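Local coordinates for protein glycerol dehydratase (PDB 1R9D) that probably acts as a glycyl-radical lyase that dehydrates glycerol without vitamin B12 and is captured here with glycerol bound, at residues 616-619 and 620-624. Numbering follows the deposited sequence.
Sequences GALV and YCREV
The last turns of the alpha-helix 607-624, in the pyruvate formate lyase-like part of this glycyl-radical enzyme, bring Leu618 and Arg622 together one turn apart. Arg622 runs back along the helix, its extended chain carrying the guanidinium over Leu618, and chi4 (122°) turns one face onto leucine: Leu618 CB sits 3.6 Å above the plane, over its centre, and Leu618 CD1 lies 3.6 Å from Arg622 NH2. Arginine suits this exposed edge because its planar head can pack on aliphatic carbon while the N-H groups, lying in the plane of the head, stay available to acceptors; NH1 makes a salt bridge to Glu615. Beneath, regular i to i+4 bonds hold the backbone, Cys621 N to Ala617 O at 3.0 Å and Arg622 N to Leu618 O at 2.8 Å. The next, Glu623 N to Val619 O, is weak at 3.3 Å, and that carbonyl also accepts a hydrogen bond from a water at 2.8 Å. Toward helix 484-516, compact Val619 packs on Tyr491, whose hydroxyl also bonds Gly616 O. The Tyr620 ring meets Phe451, and Val624 CG2 lies over one face of the Tyr620 ring, offset toward its rim. Glu623, bent at chi2 (-53°), pairs through OE1 with Lys626, while the same water donates to Glu623 OE2 at 2.7 Å, linking carboxylate to the Val619 carbonyl.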
ATOM      1  N   GLY A 616      23.257  23.837 -24.392  1.00 25.22           N
ATOM      2  CA  GLY A 616      23.359  22.391 -24.281  1.00 25.70           C
ATOM      3  C   GLY A 616      22.837  21.892 -22.944  1.00 25.91           C
ATOM      4  O   GLY A 616      22.121  20.886 -22.877  1.00 25.44           O
ATOM      5  N   ALA A 617      23.188  22.606 -21.875  1.00 24.81           N
ATOM      6  CA  ALA A 617      22.750  22.245 -20.530  1.00 25.02           C
ATOM      7  C   ALA A 617      21.264  22.530 -20.355  1.00 24.91           C
ATOM      8  O   ALA A 617      20.562  21.792 -19.665  1.00 22.94           O
ATOM      9  CB  ALA A 617      23.552  23.014 -19.493  1.00 25.24           C
ATOM     10  N   LEU A 618      20.788  23.605 -20.979  1.00 24.08           N
ATOM     11  CA  LEU A 618      19.381  23.975 -20.888  1.00 24.28           C
ATOM     12  C   LEU A 618      18.458  22.942 -21.506  1.00 23.86           C
ATOM     13  O   LEU A 618      17.323  22.784 -21.062  1.00 24.29           O
ATOM     14  CB  LEU A 618      19.141  25.340 -21.543  1.00 24.82           C
ATOM     15  CG  LEU A 618      19.389  26.540 -20.625  1.00 25.69           C
ATOM     16  CD1 LEU A 618      19.406  27.843 -21.440  1.00 27.36           C
ATOM     17  CD2 LEU A 618      18.296  26.586 -19.557  1.00 25.84           C
ATOM     18  N   VAL A 619      18.924  22.243 -22.538  1.00 23.56           N
ATOM     19  CA  VAL A 619      18.099  21.220 -23.169  1.00 22.93           C
ATOM     20  C   VAL A 619      17.809  20.140 -22.122  1.00 23.96           C
ATOM     21  O   VAL A 619      16.682  19.658 -22.004  1.00 24.23           O
ATOM     22  CB  VAL A 619      18.812  20.597 -24.382  1.00 22.92           C
ATOM     23  CG1 VAL A 619      18.020  19.408 -24.912  1.00 24.21           C
ATOM     24  CG2 VAL A 619      18.966  21.659 -25.478  1.00 24.24           C
ATOM     25  N   TYR A 620      18.836  19.768 -21.364  1.00 22.55           N
ATOM     26  CA  TYR A 620      18.676  18.775 -20.302  1.00 22.14           C
ATOM     27  C   TYR A 620      17.738  19.327 -19.221  1.00 22.13           C
ATOM     28  O   TYR A 620      16.774  18.676 -18.817  1.00 22.54           O
ATOM     29  CB  TYR A 620      20.034  18.465 -19.672  1.00 22.04           C
ATOM     30  CG  TYR A 620      19.936  17.661 -18.393  1.00 22.11           C
ATOM     31  CD1 TYR A 620      19.604  16.306 -18.422  1.00 22.54           C
ATOM     32  CD2 TYR A 620      20.139  18.265 -17.156  1.00 21.60           C
ATOM     33  CE1 TYR A 620      19.478  15.569 -17.249  1.00 24.17           C
ATOM     34  CE2 TYR A 620      20.014  17.533 -15.965  1.00 23.21           C
ATOM     35  CZ  TYR A 620      19.683  16.186 -16.025  1.00 22.88           C
ATOM     36  OH  TYR A 620      19.567  15.449 -14.865  1.00 23.88           O
ATOM     37  N   CYS A 621      18.023  20.540 -18.764  1.00 22.55           N
ATOM     38  CA  CYS A 621      17.226  21.158 -17.710  1.00 23.96           C
ATOM     39  C   CYS A 621      15.742  21.306 -18.055  1.00 22.94           C
ATOM     40  O   CYS A 621      14.880  21.058 -17.209  1.00 22.47           O
ATOM     41  CB  CYS A 621      17.826  22.518 -17.330  1.00 23.99           C
ATOM     42  SG  CYS A 621      19.478  22.420 -16.527  1.00 31.72           S
ATOM     43  N   ARG A 622      15.439  21.695 -19.291  1.00 23.29           N
ATOM     44  CA  ARG A 622      14.045  21.860 -19.704  1.00 23.52           C
ATOM     45  C   ARG A 622      13.294  20.533 -19.729  1.00 23.82           C
ATOM     46  O   ARG A 622      12.089  20.495 -19.472  1.00 23.30           O
ATOM     47  CB  ARG A 622      13.957  22.518 -21.084  1.00 24.45           C
ATOM     48  CG  ARG A 622      14.518  23.929 -21.146  1.00 26.79           C
ATOM     49  CD  ARG A 622      14.417  24.476 -22.562  1.00 29.27           C
ATOM     50  NE  ARG A 622      15.124  25.742 -22.728  1.00 32.33           N
ATOM     51  CZ  ARG A 622      16.096  25.936 -23.614  1.00 33.35           C
ATOM     52  NH1 ARG A 622      16.479  24.946 -24.413  1.00 32.74           N
ATOM     53  NH2 ARG A 622      16.686  27.122 -23.704  1.00 34.61           N
ATOM     54  N   GLU A 623      13.993  19.448 -20.044  1.00 23.97           N
ATOM     55  CA  GLU A 623      13.352  18.143 -20.059  1.00 24.08           C
ATOM     56  C   GLU A 623      13.020  17.720 -18.627  1.00 23.37           C
ATOM     57  O   GLU A 623      11.907  17.284 -18.349  1.00 23.59           O
ATOM     58  CB  GLU A 623      14.255  17.083 -20.703  1.00 26.20           C
ATOM     59  CG  GLU A 623      14.456  17.217 -22.212  1.00 27.84           C
ATOM     60  CD  GLU A 623      13.154  17.288 -22.990  1.00 29.19           C
ATOM     61  OE1 GLU A 623      12.224  16.505 -22.692  1.00 28.57           O
ATOM     62  OE2 GLU A 623      13.064  18.124 -23.917  1.00 31.18           O
ATOM     63  N   VAL A 624      13.988  17.856 -17.724  1.00 22.16           N
ATOM     64  CA  VAL A 624      13.784  17.473 -16.327  1.00 21.82           C
ATOM     65  C   VAL A 624      12.579  18.188 -15.706  1.00 22.73           C
ATOM     66  O   VAL A 624      11.788  17.572 -14.985  1.00 22.01           O
ATOM     67  CB  VAL A 624      15.047  17.765 -15.479  1.00 22.57           C
ATOM     68  CG1 VAL A 624      14.768  17.488 -14.003  1.00 21.50           C
ATOM     69  CG2 VAL A 624      16.205  16.891 -15.954  1.00 20.94           C
TER
HETATM   70  O   HOH W   1      14.711  20.206 -23.914  1.00 24.82           O